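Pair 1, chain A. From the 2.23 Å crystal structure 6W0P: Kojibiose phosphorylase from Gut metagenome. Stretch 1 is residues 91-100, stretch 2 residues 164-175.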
# COMPACT_ATOMS: atom_id res chain seq x y z
N PHE A 91 27.74 10.53 24.51
CA PHE A 91 28.63 10.57 25.70
C PHE A 91 30.08 10.84 25.28
O PHE A 91 30.96 10.77 26.13
CB PHE A 91 28.51 9.29 26.53
CG PHE A 91 28.69 8.00 25.77
CD1 PHE A 91 29.94 7.60 25.31
CD2 PHE A 91 27.60 7.16 25.54
CE1 PHE A 91 30.09 6.42 24.61
CE2 PHE A 91 27.76 5.97 24.85
CZ PHE A 91 29.01 5.60 24.40
N PHE A 92 30.31 11.13 24.00
CA PHE A 92 31.65 11.48 23.46
C PHE A 92 31.71 12.97 23.12
O PHE A 92 32.80 13.47 22.80
CB PHE A 92 31.98 10.62 22.24
CG PHE A 92 32.39 9.19 22.52
CD1 PHE A 92 33.20 8.86 23.61
CD2 PHE A 92 32.04 8.17 21.65
CE1 PHE A 92 33.60 7.55 23.83
CE2 PHE A 92 32.45 6.87 21.87
CZ PHE A 92 33.23 6.56 22.96
N LYS A 93 30.56 13.65 23.21
CA LYS A 93 30.43 15.07 22.81
C LYS A 93 31.37 15.96 23.63
O LYS A 93 31.39 15.87 24.87
CB LYS A 93 29.00 15.58 22.99
CG LYS A 93 28.80 17.00 22.47
CD LYS A 93 27.36 17.38 22.36
CE LYS A 93 27.19 18.87 22.17
NZ LYS A 93 25.76 19.27 22.20
N ILE A 94 32.14 16.78 22.94
CA ILE A 94 32.97 17.84 23.59
C ILE A 94 32.69 19.18 22.90
O ILE A 94 32.07 19.19 21.81
CB ILE A 94 34.48 17.50 23.54
CG1 ILE A 94 35.04 17.60 22.12
CG2 ILE A 94 34.73 16.13 24.15
CD1 ILE A 94 36.51 17.26 22.01
N ARG A 95 33.19 20.25 23.51
CA ARG A 95 33.38 21.54 22.83
C ARG A 95 34.78 22.04 23.16
O ARG A 95 35.18 22.01 24.36
CB ARG A 95 32.28 22.54 23.21
CG ARG A 95 30.92 22.10 22.71
CD ARG A 95 29.82 23.05 23.11
NE ARG A 95 29.81 24.24 22.27
CZ ARG A 95 29.56 25.48 22.70
NH1 ARG A 95 29.35 25.73 23.98
NH2 ARG A 95 29.58 26.48 21.83
N ILE A 96 35.50 22.49 22.14
CA ILE A 96 36.83 23.11 22.33
C ILE A 96 36.78 24.55 21.80
O ILE A 96 36.33 24.75 20.66
CB ILE A 96 37.91 22.24 21.69
CG1 ILE A 96 37.91 20.84 22.31
CG2 ILE A 96 39.27 22.92 21.81
CD1 ILE A 96 38.90 19.87 21.69
N ILE A 97 37.19 25.51 22.64
CA ILE A 97 37.25 26.97 22.34
C ILE A 97 38.66 27.48 22.65
O ILE A 97 39.16 27.21 23.75
CB ILE A 97 36.16 27.74 23.10
CG1 ILE A 97 34.78 27.11 22.90
CG2 ILE A 97 36.16 29.22 22.73
CD1 ILE A 97 34.44 26.07 23.95
N HIS A 98 39.27 28.15 21.68
CA HIS A 98 40.55 28.90 21.81
C HIS A 98 40.28 30.38 21.52
O HIS A 98 39.95 30.69 20.37
CB HIS A 98 41.58 28.35 20.84
CG HIS A 98 42.92 29.01 20.90
ND1 HIS A 98 43.54 29.50 19.77
CD2 HIS A 98 43.76 29.23 21.93
CE1 HIS A 98 44.72 29.97 20.10
NE2 HIS A 98 44.88 29.83 21.42
N GLU A 99 40.39 31.27 22.51
CA GLU A 99 40.26 32.73 22.25
C GLU A 99 39.00 32.98 21.41
O GLU A 99 39.07 33.60 20.31
CB GLU A 99 41.53 33.20 21.54
CG GLU A 99 42.77 32.93 22.35
CD GLU A 99 44.07 33.27 21.66
OE1 GLU A 99 44.03 33.57 20.45
OE2 GLU A 99 45.11 33.23 22.33
N ASP A 100 37.88 32.44 21.88
CA ASP A 100 36.52 32.66 21.30
C ASP A 100 36.33 32.01 19.92
O ASP A 100 35.18 32.05 19.45
CB ASP A 100 36.16 34.15 21.30
CG ASP A 100 35.18 34.48 22.41
OD1 ASP A 100 35.54 35.30 23.31
OD2 ASP A 100 34.08 33.88 22.40
N ASP A 164 52.63 28.86 24.28
CA ASP A 164 51.80 29.09 25.49
C ASP A 164 50.47 29.69 25.04
O ASP A 164 50.48 30.70 24.32
CB ASP A 164 52.50 30.00 26.51
CG ASP A 164 53.71 29.37 27.18
OD1 ASP A 164 53.79 28.12 27.22
OD2 ASP A 164 54.59 30.12 27.64
N THR A 165 49.36 29.05 25.42
CA THR A 165 47.98 29.58 25.19
C THR A 165 47.00 28.90 26.15
O THR A 165 47.37 27.87 26.79
CB THR A 165 47.54 29.39 23.74
OG1 THR A 165 46.32 30.11 23.57
CG2 THR A 165 47.34 27.94 23.35
N ASP A 166 45.79 29.44 26.20
CA ASP A 166 44.68 28.97 27.06
C ASP A 166 43.60 28.41 26.12
O ASP A 166 43.36 29.01 25.05
CB ASP A 166 44.09 30.11 27.91
CG ASP A 166 44.94 30.54 29.09
OD1 ASP A 166 45.98 29.89 29.35
OD2 ASP A 166 44.56 31.54 29.75
N ILE A 167 42.98 27.30 26.51
CA ILE A 167 41.81 26.76 25.77
C ILE A 167 40.75 26.40 26.79
O ILE A 167 41.10 26.19 27.96
CB ILE A 167 42.19 25.54 24.91
CG1 ILE A 167 42.42 24.30 25.77
CG2 ILE A 167 43.38 25.86 24.03
CD1 ILE A 167 42.56 23.03 24.96
N LYS A 168 39.51 26.28 26.32
CA LYS A 168 38.39 25.74 27.12
C LYS A 168 37.99 24.39 26.53
O LYS A 168 37.86 24.30 25.31
CB LYS A 168 37.22 26.72 27.11
CG LYS A 168 36.25 26.48 28.25
CD LYS A 168 34.81 26.82 27.93
CE LYS A 168 33.90 26.37 29.06
NZ LYS A 168 32.57 27.01 28.97
N LEU A 169 37.80 23.39 27.38
CA LEU A 169 37.28 22.06 27.00
C LEU A 169 36.01 21.82 27.80
O LEU A 169 36.06 22.04 29.03
CB LEU A 169 38.35 21.01 27.29
CG LEU A 169 37.91 19.55 27.18
CD1 LEU A 169 37.59 19.16 25.75
CD2 LEU A 169 38.99 18.66 27.73
N GLU A 170 34.92 21.46 27.11
CA GLU A 170 33.64 21.02 27.71
C GLU A 170 33.45 19.53 27.37
O GLU A 170 33.51 19.21 26.19
CB GLU A 170 32.47 21.85 27.19
CG GLU A 170 32.59 23.34 27.46
CD GLU A 170 31.45 24.21 26.93
OE1 GLU A 170 30.53 23.67 26.28
OE2 GLU A 170 31.49 25.43 27.16
N LEU A 171 33.24 18.68 28.38
CA LEU A 171 32.75 17.29 28.20
C LEU A 171 31.24 17.26 28.47
O LEU A 171 30.80 17.70 29.56
CB LEU A 171 33.49 16.34 29.15
CG LEU A 171 35.02 16.38 29.12
CD1 LEU A 171 35.57 15.21 29.92
CD2 LEU A 171 35.56 16.35 27.70
N HIS A 172 30.48 16.73 27.50
CA HIS A 172 29.00 16.64 27.54
C HIS A 172 28.54 15.18 27.61
O HIS A 172 29.14 14.32 26.92
CB HIS A 172 28.41 17.32 26.31
CG HIS A 172 28.67 18.78 26.18
ND1 HIS A 172 27.69 19.67 25.79
CD2 HIS A 172 29.80 19.51 26.34
CE1 HIS A 172 28.20 20.88 25.71
NE2 HIS A 172 29.49 20.81 26.05
N LEU A 173 27.50 14.92 28.40
CA LEU A 173 26.50 13.85 28.13
C LEU A 173 25.23 14.56 27.64
O LEU A 173 24.68 15.36 28.41
CB LEU A 173 26.21 13.03 29.39
CG LEU A 173 27.43 12.54 30.15
CD1 LEU A 173 26.99 11.80 31.40
CD2 LEU A 173 28.31 11.64 29.29
N ASP A 174 24.84 14.30 26.39
CA ASP A 174 23.77 15.02 25.66
C ASP A 174 22.68 14.03 25.32
O ASP A 174 22.92 13.19 24.43
CB ASP A 174 24.32 15.68 24.39
CG ASP A 174 23.23 16.33 23.54
OD1 ASP A 174 22.09 16.38 24.04
OD2 ASP A 174 23.52 16.79 22.40
N SER A 175 21.52 14.09 25.98
CA SER A 175 20.38 13.19 25.65
C SER A 175 19.23 14.00 25.05
O SER A 175 18.09 13.54 25.15
CB SER A 175 19.96 12.36 26.84
OG SER A 175 19.01 11.38 26.45
O HOH W 1 28.06 24.32 26.01
O HOH W 2 41.33 30.82 25.16

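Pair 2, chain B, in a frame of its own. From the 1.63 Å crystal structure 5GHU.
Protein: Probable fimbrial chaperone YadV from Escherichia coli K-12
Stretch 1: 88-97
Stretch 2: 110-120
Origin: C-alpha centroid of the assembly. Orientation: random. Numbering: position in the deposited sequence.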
# COMPACT_ATOMS: atom_id res chain seq x y z
N PHE B 88 -4.89 4.75 -4.10
CA PHE B 88 -5.05 4.29 -5.48
C PHE B 88 -3.99 3.28 -5.81
O PHE B 88 -3.05 3.07 -5.02
CB PHE B 88 -5.02 5.48 -6.47
CG PHE B 88 -6.05 6.49 -6.16
CD1 PHE B 88 -5.82 7.49 -5.22
CD2 PHE B 88 -7.29 6.42 -6.76
CE1 PHE B 88 -6.82 8.38 -4.91
CE2 PHE B 88 -8.29 7.34 -6.42
CZ PHE B 88 -8.01 8.32 -5.48
N TRP B 89 -4.18 2.63 -6.95
CA TRP B 89 -3.18 1.69 -7.45
C TRP B 89 -2.51 2.16 -8.72
O TRP B 89 -3.17 2.47 -9.70
CB TRP B 89 -3.84 0.33 -7.67
CG TRP B 89 -4.13 -0.23 -6.31
CD1 TRP B 89 -5.22 0.03 -5.52
CD2 TRP B 89 -3.27 -1.07 -5.55
NE1 TRP B 89 -5.09 -0.62 -4.32
CE2 TRP B 89 -3.91 -1.31 -4.32
CE3 TRP B 89 -2.02 -1.64 -5.79
CZ2 TRP B 89 -3.35 -2.13 -3.35
CZ3 TRP B 89 -1.48 -2.45 -4.83
CH2 TRP B 89 -2.13 -2.69 -3.63
N PHE B 90 -1.20 2.22 -8.67
CA PHE B 90 -0.39 2.49 -9.86
C PHE B 90 -0.03 1.17 -10.52
O PHE B 90 0.65 0.34 -9.91
CB PHE B 90 0.89 3.28 -9.48
CG PHE B 90 1.79 3.54 -10.66
CD1 PHE B 90 1.33 4.28 -11.74
CD2 PHE B 90 3.03 2.94 -10.76
CE1 PHE B 90 2.10 4.50 -12.87
CE2 PHE B 90 3.82 3.16 -11.88
CZ PHE B 90 3.34 3.93 -12.95
N ASN B 91 -0.48 0.99 -11.77
CA ASN B 91 -0.29 -0.25 -12.51
C ASN B 91 0.69 -0.12 -13.62
O ASN B 91 0.67 0.87 -14.35
CB ASN B 91 -1.61 -0.70 -13.16
CG ASN B 91 -2.70 -1.00 -12.15
OD1 ASN B 91 -2.97 -2.16 -11.90
ND2 ASN B 91 -3.32 0.02 -11.59
N VAL B 92 1.49 -1.18 -13.80
CA VAL B 92 2.41 -1.33 -14.90
C VAL B 92 2.20 -2.68 -15.56
O VAL B 92 2.23 -3.71 -14.89
CB VAL B 92 3.84 -1.21 -14.38
CG1 VAL B 92 4.83 -1.52 -15.46
CG2 VAL B 92 3.99 0.20 -13.81
N LEU B 93 1.96 -2.67 -16.86
CA LEU B 93 1.69 -3.90 -17.61
C LEU B 93 2.70 -4.01 -18.74
O LEU B 93 2.79 -3.11 -19.54
CB LEU B 93 0.22 -3.88 -18.14
CG LEU B 93 -0.37 -5.02 -18.99
CD1 LEU B 93 0.05 -4.96 -20.45
CD2 LEU B 93 0.06 -6.33 -18.40
N GLU B 94 3.48 -5.09 -18.81
CA GLU B 94 4.49 -5.19 -19.88
C GLU B 94 4.05 -6.23 -20.90
O GLU B 94 3.34 -7.16 -20.58
CB GLU B 94 5.89 -5.53 -19.31
CG GLU B 94 6.06 -6.93 -18.73
CD GLU B 94 7.30 -7.06 -17.82
OE1 GLU B 94 7.58 -6.12 -17.06
OE2 GLU B 94 7.98 -8.10 -17.86
N VAL B 95 4.50 -6.06 -22.13
CA VAL B 95 4.27 -7.10 -23.14
C VAL B 95 5.33 -6.99 -24.24
O VAL B 95 5.68 -5.89 -24.72
CB VAL B 95 2.84 -7.00 -23.66
CG1 VAL B 95 2.57 -5.62 -24.25
CG2 VAL B 95 2.54 -8.15 -24.61
N PRO B 96 5.92 -8.14 -24.60
CA PRO B 96 7.00 -8.11 -25.60
C PRO B 96 6.45 -7.78 -26.98
O PRO B 96 5.46 -8.39 -27.38
CB PRO B 96 7.57 -9.53 -25.54
CG PRO B 96 6.43 -10.37 -25.03
CD PRO B 96 5.66 -9.50 -24.09
N PRO B 97 7.05 -6.79 -27.68
CA PRO B 97 6.57 -6.33 -28.99
C PRO B 97 6.75 -7.37 -30.10
O PRO B 97 7.63 -8.23 -30.01
CB PRO B 97 7.42 -5.08 -29.26
CG PRO B 97 8.65 -5.27 -28.45
CD PRO B 97 8.21 -6.01 -27.22
N LEU B 110 -0.37 -15.08 -30.47
CA LEU B 110 -0.74 -14.98 -29.05
C LEU B 110 0.51 -14.68 -28.21
O LEU B 110 1.62 -15.06 -28.57
CB LEU B 110 -1.42 -16.26 -28.56
N GLN B 111 0.34 -14.00 -27.08
CA GLN B 111 1.51 -13.51 -26.35
C GLN B 111 1.23 -13.33 -24.86
O GLN B 111 0.17 -12.85 -24.48
CB GLN B 111 1.96 -12.19 -26.96
CG GLN B 111 3.43 -12.11 -27.25
CD GLN B 111 3.78 -10.84 -27.98
OE1 GLN B 111 2.90 -10.10 -28.41
NE2 GLN B 111 5.07 -10.57 -28.11
N LEU B 112 2.20 -13.69 -24.02
CA LEU B 112 2.05 -13.55 -22.58
C LEU B 112 2.50 -12.15 -22.17
O LEU B 112 3.38 -11.55 -22.80
CB LEU B 112 2.85 -14.63 -21.84
N ALA B 113 1.87 -11.60 -21.13
CA ALA B 113 2.19 -10.26 -20.65
C ALA B 113 2.18 -10.27 -19.11
O ALA B 113 1.68 -11.21 -18.51
CB ALA B 113 1.19 -9.25 -21.21
N PHE B 114 2.72 -9.24 -18.46
CA PHE B 114 2.78 -9.26 -17.00
C PHE B 114 2.42 -7.92 -16.36
O PHE B 114 2.78 -6.88 -16.87
CB PHE B 114 4.17 -9.70 -16.54
CG PHE B 114 4.59 -11.02 -17.08
CD1 PHE B 114 5.17 -11.12 -18.34
CD2 PHE B 114 4.39 -12.18 -16.35
CE1 PHE B 114 5.54 -12.35 -18.87
CE2 PHE B 114 4.76 -13.42 -16.87
CZ PHE B 114 5.34 -13.50 -18.14
N ARG B 115 1.74 -7.96 -15.21
CA ARG B 115 1.24 -6.76 -14.58
C ARG B 115 1.70 -6.68 -13.13
O ARG B 115 1.62 -7.66 -12.38
CB ARG B 115 -0.28 -6.74 -14.63
CG ARG B 115 -0.90 -5.64 -13.81
CD ARG B 115 -2.29 -6.12 -13.37
NE ARG B 115 -3.14 -5.03 -12.97
CZ ARG B 115 -4.41 -5.16 -12.66
NH1 ARG B 115 -4.97 -6.35 -12.69
NH2 ARG B 115 -5.13 -4.11 -12.27
N THR B 116 2.14 -5.49 -12.72
CA THR B 116 2.53 -5.24 -11.35
C THR B 116 1.81 -3.97 -10.88
O THR B 116 1.50 -3.11 -11.67
CB THR B 116 4.07 -5.07 -11.21
OG1 THR B 116 4.68 -6.35 -11.40
CG2 THR B 116 4.44 -4.55 -9.84
N ARG B 117 1.49 -3.90 -9.59
CA ARG B 117 0.78 -2.73 -9.04
C ARG B 117 1.46 -2.33 -7.74
O ARG B 117 1.83 -3.21 -6.97
CB ARG B 117 -0.69 -3.04 -8.72
CG ARG B 117 -1.56 -3.53 -9.85
CD ARG B 117 -2.98 -3.75 -9.34
NE ARG B 117 -2.98 -4.32 -8.00
CZ ARG B 117 -4.06 -4.46 -7.24
NH1 ARG B 117 -5.24 -4.07 -7.70
NH2 ARG B 117 -3.96 -4.97 -6.02
N ILE B 118 1.56 -1.03 -7.47
CA ILE B 118 1.94 -0.52 -6.14
C ILE B 118 0.95 0.54 -5.71
O ILE B 118 0.22 1.08 -6.53
CB ILE B 118 3.36 0.13 -6.10
CG1 ILE B 118 3.44 1.35 -7.01
CG2 ILE B 118 4.44 -0.89 -6.41
CD1 ILE B 118 4.80 2.05 -6.94
N LYS B 119 0.88 0.79 -4.41
CA LYS B 119 -0.07 1.78 -3.88
C LYS B 119 0.41 3.21 -4.10
O LYS B 119 1.61 3.52 -3.95
CB LYS B 119 -0.27 1.58 -2.39
CG LYS B 119 -0.96 0.25 -2.08
CD LYS B 119 -0.84 -0.02 -0.54
CE LYS B 119 -1.23 -1.44 -0.11
NZ LYS B 119 -0.83 -1.69 1.33
N LEU B 120 -0.56 4.06 -4.40
CA LEU B 120 -0.33 5.52 -4.39
C LEU B 120 -1.21 6.10 -3.29
O LEU B 120 -2.42 5.86 -3.24
CB LEU B 120 -0.67 6.15 -5.74
CG LEU B 120 -0.51 7.69 -5.73
CD1 LEU B 120 -0.02 8.17 -7.13
CD2 LEU B 120 -1.82 8.38 -5.37

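Both pairs are two antiparallel beta strands joined edge to edge by backbone hydrogen bonds. The strand axes run at 169° in pair 1 and 144° in pair 2. Over 14 central residues the backbones superpose with an RMSD of 0.5 Å.

The register is the same. R95(A) with E170(A) matches V92(B) with T116(B), a hydrogen-bonded pair in each case. In pair 1, R95(A) N to E170(A) O is 2.9 Å and E170(A) N to R95(A) O is 2.8 Å. In pair 2, V92(B) N to T116(B) O is 2.9 Å and T116(B) N to V92(B) O is 2.8 Å. I97(A) with K168(A) likewise matches E94(B) with F114(B). Between these lie I96(A) with L169(A) and L93(B) with R115(B), both non-hydrogen-bonded pairs.

The two faces are used differently. In pair 1, the face of I94(A), I96(A), L169(A) and L171(A) is apolar. I94(A) CG2 lies 3.7 Å from L171(A) CD2, and I96(A) CG1 lies 3.8 Å from L169(A) CD1. All four residues are buried. The matching positions in pair 2 are N91(B), L93(B), R115(B) and R117(B). Here N91(B) OD1 accepts from R115(B) NH2 at 2.9 Å, although the modelled place of that oxygen is less sure. The guanidinium of R117(B) lies flat on the ring of W89(B), with centres 4.0 Å apart. The opposite face of that ring is covered by K119(B), whose CG is 3.5 Å from W89(B) CH2. The indole is thus held between two long basic side chains. F92(A) matches W89(B) in backbone, but its side chain points away from the other stretch and takes no such part.

On the other face, pair 1 carries a charged cluster, while pair 2 is mostly apolar there apart from E94(B), which matches I97(A), and T116(B). R95(A) NH1 reaches E170(A) OE1 at 3.3 Å, a salt bridge with a weak hydrogen bond. One water also links these two atoms. E170(A) OE2 takes a second salt bridge from K168(A) NZ at 2.6 Å, and E170(A) OE1 accepts from H172(A) NE2 at 3.1 Å. One carboxylate therefore gathers three neighbours. In pair 2 the matching residues are V92(B), T116(B), F114(B) and I118(B), and no side-chain hydrogen bond joins the strands there. K93(A) matches F90(B). The lysine lays its chain beside H172(A), with CE 3.7 Å from ND1, whereas F90(B) CB packs 4.0 Å from I118(B) CG1.

Near one end, H98(A) NE2 and T165(A) OG1 share a 2.6 Å hydrogen bond. V95(B), which matches H98(A), instead packs its CB 3.7 Å from A113(B) CB.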